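PDB 6L77: MS5a from Brassica napus, which is a meiosis-related plant protein of cystatin-like fold whose exact role is unsettled, though it has been linked to non-canonical enhancement of papain. Local coordinates for residues A[106-111]-A[185-190]; A[141-146]-A[190-195]. One frame throughout, in Å; residues are numbered along the deposited sequence.

Contact 1: A[106-111]-A[185-190]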
loop_
_atom_site.group_PDB
_atom_site.type_symbol
_atom_site.label_atom_id
_atom_site.label_comp_id
_atom_site.label_asym_id
_atom_site.label_seq_id
_atom_site.Cartn_x
_atom_site.Cartn_y
_atom_site.Cartn_z
ATOM N N LYS A 106 -15.831 -5.935 3.298
ATOM C CA LYS A 106 -16.320 -5.565 4.616
ATOM C C LYS A 106 -15.976 -4.111 4.926
ATOM O O LYS A 106 -14.956 -3.581 4.477
ATOM C CB LYS A 106 -15.786 -6.521 5.694
ATOM C CG LYS A 106 -14.535 -6.109 6.445
ATOM C CD LYS A 106 -13.267 -6.744 5.865
ATOM C CE LYS A 106 -13.480 -8.169 5.341
ATOM N NZ LYS A 106 -12.463 -8.511 4.281
ATOM N N ASP A 107 -16.884 -3.457 5.656
ATOM C CA ASP A 107 -16.780 -2.029 5.928
ATOM C C ASP A 107 -15.450 -1.690 6.595
ATOM O O ASP A 107 -14.886 -2.484 7.350
ATOM C CB ASP A 107 -17.932 -1.568 6.832
ATOM C CG ASP A 107 -19.285 -1.598 6.139
ATOM O OD1 ASP A 107 -19.336 -1.744 4.898
ATOM O OD2 ASP A 107 -20.307 -1.470 6.844
ATOM N N LEU A 108 -14.930 -0.463 6.287
ATOM C CA LEU A 108 -13.782 0.111 6.971
ATOM C C LEU A 108 -14.240 0.944 8.162
ATOM O O LEU A 108 -15.324 1.537 8.132
ATOM C CB LEU A 108 -12.988 1.008 6.029
ATOM C CG LEU A 108 -12.137 0.355 4.949
ATOM C CD1 LEU A 108 -11.682 1.411 3.954
ATOM C CD2 LEU A 108 -10.947 -0.334 5.577
ATOM N N PRO A 109 -13.425 1.011 9.212
ATOM C CA PRO A 109 -13.680 1.991 10.272
ATOM C C PRO A 109 -13.556 3.407 9.727
ATOM O O PRO A 109 -12.735 3.684 8.854
ATOM C CB PRO A 109 -12.598 1.684 11.314
ATOM C CG PRO A 109 -11.566 0.926 10.594
ATOM C CD PRO A 109 -12.245 0.180 9.493
ATOM N N ASP A 110 -14.388 4.311 10.239
ATOM C CA ASP A 110 -14.410 5.665 9.709
ATOM C C ASP A 110 -13.591 6.653 10.527
ATOM O O ASP A 110 -13.465 7.813 10.121
ATOM C CB ASP A 110 -15.855 6.166 9.587
ATOM C CG ASP A 110 -16.549 6.279 10.922
ATOM O OD1 ASP A 110 -16.232 5.480 11.830
ATOM O OD2 ASP A 110 -17.416 7.169 11.062
ATOM N N LYS A 111 -13.025 6.234 11.661
ATOM C CA LYS A 111 -12.257 7.134 12.507
ATOM C C LYS A 111 -11.023 6.423 13.044
ATOM O O LYS A 111 -10.968 5.192 13.129
ATOM C CB LYS A 111 -13.072 7.663 13.702
ATOM C CG LYS A 111 -14.381 8.347 13.360
ATOM C CD LYS A 111 -15.079 8.826 14.629
ATOM C CE LYS A 111 -16.557 9.098 14.393
ATOM N NZ LYS A 111 -16.802 10.060 13.281
ATOM N N ASN A 185 -2.776 -10.051 7.315
ATOM C CA ASN A 185 -3.886 -9.095 7.361
ATOM C C ASN A 185 -3.587 -7.982 8.361
ATOM O O ASN A 185 -3.235 -8.252 9.508
ATOM C CB ASN A 185 -5.180 -9.802 7.743
ATOM C CG ASN A 185 -5.675 -10.733 6.654
ATOM O OD1 ASN A 185 -5.085 -10.800 5.576
ATOM N ND2 ASN A 185 -6.750 -11.458 6.934
ATOM N N VAL A 186 -3.706 -6.727 7.923
ATOM C CA VAL A 186 -3.513 -5.582 8.809
ATOM C C VAL A 186 -4.516 -4.494 8.457
ATOM O O VAL A 186 -4.988 -4.394 7.320
ATOM C CB VAL A 186 -2.079 -4.993 8.748
ATOM C CG1 VAL A 186 -1.034 -5.955 9.348
ATOM C CG2 VAL A 186 -1.711 -4.618 7.319
ATOM N N LEU A 187 -4.826 -3.666 9.452
ATOM C CA LEU A 187 -5.594 -2.441 9.277
ATOM C C LEU A 187 -4.685 -1.293 9.705
ATOM O O LEU A 187 -4.222 -1.265 10.849
ATOM C CB LEU A 187 -6.878 -2.499 10.111
ATOM C CG LEU A 187 -7.957 -1.434 9.979
ATOM C CD1 LEU A 187 -8.509 -1.414 8.582
ATOM C CD2 LEU A 187 -9.077 -1.708 10.967
ATOM N N VAL A 188 -4.398 -0.368 8.784
ATOM C CA VAL A 188 -3.374 0.653 8.996
ATOM C C VAL A 188 -4.031 2.024 9.058
ATOM O O VAL A 188 -4.785 2.397 8.153
ATOM C CB VAL A 188 -2.306 0.618 7.888
ATOM C CG1 VAL A 188 -1.141 1.508 8.280
ATOM C CG2 VAL A 188 -1.839 -0.810 7.636
ATOM N N TYR A 189 -3.722 2.784 10.109
ATOM C CA TYR A 189 -4.170 4.166 10.267
ATOM C C TYR A 189 -2.946 5.062 10.172
ATOM O O TYR A 189 -2.003 4.902 10.954
ATOM C CB TYR A 189 -4.857 4.382 11.618
ATOM C CG TYR A 189 -6.008 3.446 11.914
ATOM C CD1 TYR A 189 -5.786 2.195 12.484
ATOM C CD2 TYR A 189 -7.324 3.824 11.655
ATOM C CE1 TYR A 189 -6.842 1.347 12.783
ATOM C CE2 TYR A 189 -8.382 2.979 11.942
ATOM C CZ TYR A 189 -8.133 1.745 12.510
ATOM O OH TYR A 189 -9.186 0.913 12.805
ATOM N N ILE A 190 -2.962 6.008 9.239
ATOM C CA ILE A 190 -1.805 6.856 8.989
ATOM C C ILE A 190 -2.230 8.305 9.120
ATOM O O ILE A 190 -3.087 8.776 8.365
ATOM C CB ILE A 190 -1.191 6.600 7.605
ATOM C CG1 ILE A 190 -0.898 5.107 7.446
ATOM C CG2 ILE A 190 0.079 7.462 7.442
ATOM C CD1 ILE A 190 -0.387 4.696 6.065
HETATM O O HOH W 1 -10.968 2.260 14.366
#

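Contact 2: A[141-146]-A[190-195]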
loop_
_atom_site.group_PDB
_atom_site.type_symbol
_atom_site.label_atom_id
_atom_site.label_comp_id
_atom_site.label_asym_id
_atom_site.label_seq_id
_atom_site.Cartn_x
_atom_site.Cartn_y
_atom_site.Cartn_z
ATOM N N LEU A 141 4.328 3.785 1.381
ATOM C CA LEU A 141 3.652 3.408 0.142
ATOM C C LEU A 141 2.133 3.510 0.272
ATOM O O LEU A 141 1.460 4.067 -0.609
ATOM C CB LEU A 141 4.058 1.985 -0.253
ATOM C CG LEU A 141 3.346 1.425 -1.497
ATOM C CD1 LEU A 141 3.615 2.301 -2.712
ATOM C CD2 LEU A 141 3.815 0.014 -1.761
ATOM N N TYR A 142 1.564 2.955 1.352
ATOM C CA TYR A 142 0.106 2.973 1.465
ATOM C C TYR A 142 -0.397 4.400 1.638
ATOM O O TYR A 142 -1.441 4.767 1.081
ATOM C CB TYR A 142 -0.381 2.092 2.620
ATOM C CG TYR A 142 -0.156 0.585 2.484
ATOM C CD1 TYR A 142 0.653 0.048 1.478
ATOM C CD2 TYR A 142 -0.760 -0.298 3.379
ATOM C CE1 TYR A 142 0.851 -1.342 1.376
ATOM C CE2 TYR A 142 -0.564 -1.673 3.289
ATOM C CZ TYR A 142 0.245 -2.187 2.292
ATOM O OH TYR A 142 0.438 -3.543 2.217
HETATM N N MSE A 143 0.346 5.227 2.373
HETATM C CA MSE A 143 0.021 6.660 2.456
HETATM C C MSE A 143 0.043 7.335 1.078
HETATM O O MSE A 143 -0.857 8.100 0.722
HETATM C CB MSE A 143 0.999 7.386 3.387
HETATM C CG MSE A 143 0.847 8.914 3.361
HETATM SE SE MSE A 143 2.266 9.832 4.372
HETATM C CE MSE A 143 3.820 9.245 3.329
ATOM N N GLU A 144 1.090 7.048 0.301
ATOM C CA GLU A 144 1.218 7.680 -1.011
ATOM C C GLU A 144 0.073 7.286 -1.935
ATOM O O GLU A 144 -0.465 8.131 -2.663
ATOM C CB GLU A 144 2.571 7.324 -1.625
ATOM C CG GLU A 144 3.706 8.037 -0.914
ATOM C CD GLU A 144 5.077 7.676 -1.451
ATOM O OE1 GLU A 144 5.177 6.745 -2.283
ATOM O OE2 GLU A 144 6.055 8.329 -1.029
ATOM N N ILE A 145 -0.322 6.014 -1.921
ATOM C CA ILE A 145 -1.445 5.592 -2.754
ATOM C C ILE A 145 -2.738 6.244 -2.278
ATOM O O ILE A 145 -3.577 6.648 -3.091
ATOM C CB ILE A 145 -1.551 4.056 -2.768
ATOM C CG1 ILE A 145 -0.272 3.457 -3.361
ATOM C CG2 ILE A 145 -2.758 3.615 -3.586
ATOM C CD1 ILE A 145 -0.180 1.960 -3.242
ATOM N N SER A 146 -2.910 6.371 -0.961
ATOM C CA SER A 146 -4.088 7.046 -0.422
ATOM C C SER A 146 -4.132 8.504 -0.858
ATOM O O SER A 146 -5.182 9.011 -1.275
ATOM C CB SER A 146 -4.092 6.952 1.107
ATOM O OG SER A 146 -4.091 5.603 1.537
ATOM N N ILE A 190 -2.962 6.008 9.239
ATOM C CA ILE A 190 -1.805 6.856 8.989
ATOM C C ILE A 190 -2.230 8.305 9.120
ATOM O O ILE A 190 -3.087 8.776 8.365
ATOM C CB ILE A 190 -1.191 6.600 7.605
ATOM C CG1 ILE A 190 -0.898 5.107 7.446
ATOM C CG2 ILE A 190 0.079 7.462 7.442
ATOM C CD1 ILE A 190 -0.387 4.696 6.065
ATOM N N ARG A 191 -1.623 9.010 10.066
ATOM C CA ARG A 191 -1.823 10.440 10.243
ATOM C C ARG A 191 -0.633 11.153 9.608
ATOM O O ARG A 191 0.512 10.917 10.008
ATOM C CB ARG A 191 -1.952 10.773 11.731
ATOM C CG ARG A 191 -1.918 12.259 12.068
ATOM C CD ARG A 191 -3.218 12.984 11.740
ATOM N NE ARG A 191 -3.091 14.385 12.124
ATOM C CZ ARG A 191 -2.492 15.315 11.384
ATOM N NH1 ARG A 191 -2.396 16.555 11.834
ATOM N NH2 ARG A 191 -1.992 15.008 10.194
ATOM N N TYR A 192 -0.894 12.003 8.609
ATOM C CA TYR A 192 0.218 12.648 7.923
ATOM C C TYR A 192 -0.152 14.063 7.504
ATOM O O TYR A 192 -1.328 14.382 7.300
ATOM C CB TYR A 192 0.683 11.824 6.713
ATOM C CG TYR A 192 -0.310 11.706 5.562
ATOM C CD1 TYR A 192 -1.336 10.762 5.589
ATOM C CD2 TYR A 192 -0.195 12.516 4.436
ATOM C CE1 TYR A 192 -2.232 10.636 4.518
ATOM C CE2 TYR A 192 -1.083 12.402 3.371
ATOM C CZ TYR A 192 -2.097 11.455 3.414
ATOM O OH TYR A 192 -2.986 11.345 2.353
ATOM N N ASP A 193 0.870 14.912 7.390
ATOM C CA ASP A 193 0.709 16.287 6.934
ATOM C C ASP A 193 1.224 16.431 5.509
ATOM O O ASP A 193 2.211 15.798 5.124
ATOM C CB ASP A 193 1.450 17.278 7.838
ATOM C CG ASP A 193 0.685 17.601 9.101
ATOM O OD1 ASP A 193 -0.493 17.200 9.210
ATOM O OD2 ASP A 193 1.269 18.258 9.991
ATOM N N GLN A 194 0.534 17.255 4.731
ATOM C CA GLN A 194 0.944 17.626 3.385
ATOM C C GLN A 194 1.437 19.065 3.427
ATOM O O GLN A 194 0.669 19.977 3.755
ATOM C CB GLN A 194 -0.218 17.476 2.404
ATOM C CG GLN A 194 0.019 18.110 1.036
ATOM C CD GLN A 194 -1.271 18.294 0.270
ATOM O OE1 GLN A 194 -2.348 17.956 0.768
ATOM N NE2 GLN A 194 -1.176 18.834 -0.945
ATOM N N ASP A 195 2.709 19.267 3.098
ATOM C CA ASP A 195 3.286 20.606 3.141
ATOM C C ASP A 195 2.644 21.508 2.087
ATOM O O ASP A 195 2.530 21.128 0.919
ATOM C CB ASP A 195 4.794 20.521 2.927
ATOM C CG ASP A 195 5.489 21.846 3.152
ATOM O OD1 ASP A 195 4.841 22.800 3.637
ATOM O OD2 ASP A 195 6.694 21.926 2.845
#

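Contact 1: A[106-111]-A[185-190]
Pro109 packs on Leu187 and Tyr189 in a small, mostly apolar surface contact, where the loop between strand 82-88 and helix 115-119 runs over one face of the antiparallel sheet. The proline ring and Leu187 reach toward each other tip to tip, CG of Pro109 lying 3.6 Å from CD2 of Leu187. The other methyl of that leucine, CD1, meets CD2 of Leu108 at 4.0 Å. The same proline CG sits 3.2 Å from the Tyr189 OH, approaching the ring obliquely. The polar end of Tyr189 is bridged to the loop by a water that donates to Lys111 O at 3.2 Å and is hydrogen-bonded to Tyr189 OH at 2.7 Å. That carbonyl oxygen also stands 3.6 Å from Tyr189 CE2. A phenylalanine here would keep the ring but would probably leave the water without its tyrosine partner, break the water link between Lys111 O and the strand, and open a small gap beside Pro109 CG. Around the contact, Leu187 also touches Arg209 of strand 201-212 and Glu169 of strand 161-170, the two strands flanking 186-195, while Leu108 reaches on to Leu222 and Glu224 of strand 219-227.

Contact 2: A[141-146]-A[190-195]
Met143 lays its side chain over the Tyr192 ring in a Met-aromatic contact, part of the helix-on-sheet packing of this cystatin-like fold, in which helix 138-150 rests against the antiparallel sheet. The helix and strand segments pass at 9.8 Å between axes, their directions 66° apart.

The aromatic part is twofold. Met143, present as selenomethionine, has CG anti to the backbone N (chi1 172°), and this CG sits over the centre of the ring in a CH-pi contact, 3.5 Å from the Tyr192 centroid. Further along the side chain, SE is displaced toward the CB end of the ring and meets it obliquely, 3.4 Å from Tyr192 CG. The Tyr192 ring is also stacked with that of His204 on the adjacent strand 201-212.

Apolar packing continues two residues back along the strand, on the same face. Ile190 CD1 touches the helix at Met143 CB, 4.0 Å away, and borders Tyr142 CB as well. Tyr142 sends its hydroxyl elsewhere, to His23 of helix 12-29 and to Arg210.

No hydrogen bond joins 141-146 to 190-195. Of the polar bonds inside the two segments, one lies on the strand's other face, where Arg191 NH2 makes a salt bridge with Asp193 OD1, in the guanidinium plane. On the helix, Tyr142 O accepts two bonds one turn on, from Ser146 N and from Ser146 OG, which reach it from opposite faces of its carbonyl plane, the hydroxyl at 2.8 Å.

How the contacts relate
This chain is the C-terminal portion of a longer protein. From its N terminus it passes through helix 12-29 and four strands, then reaches the loop segment 106-111. Helix segment 141-146 comes next, and only then does strand 186-195 supply the partners of both. Contact 1 therefore closes a loop of 73 intervening residues, contact 2 one of 43, and the two cross, since 141-146 falls inside the first span while 190-195 runs past its end. Their centres are about 14 Å apart; the strand segments overlap at Ile190, whose side chain works only in contact 2. Alternate side chains serve opposite faces: contact 1 ties the loop to one, contact 2 seats helix 138-150 on the other.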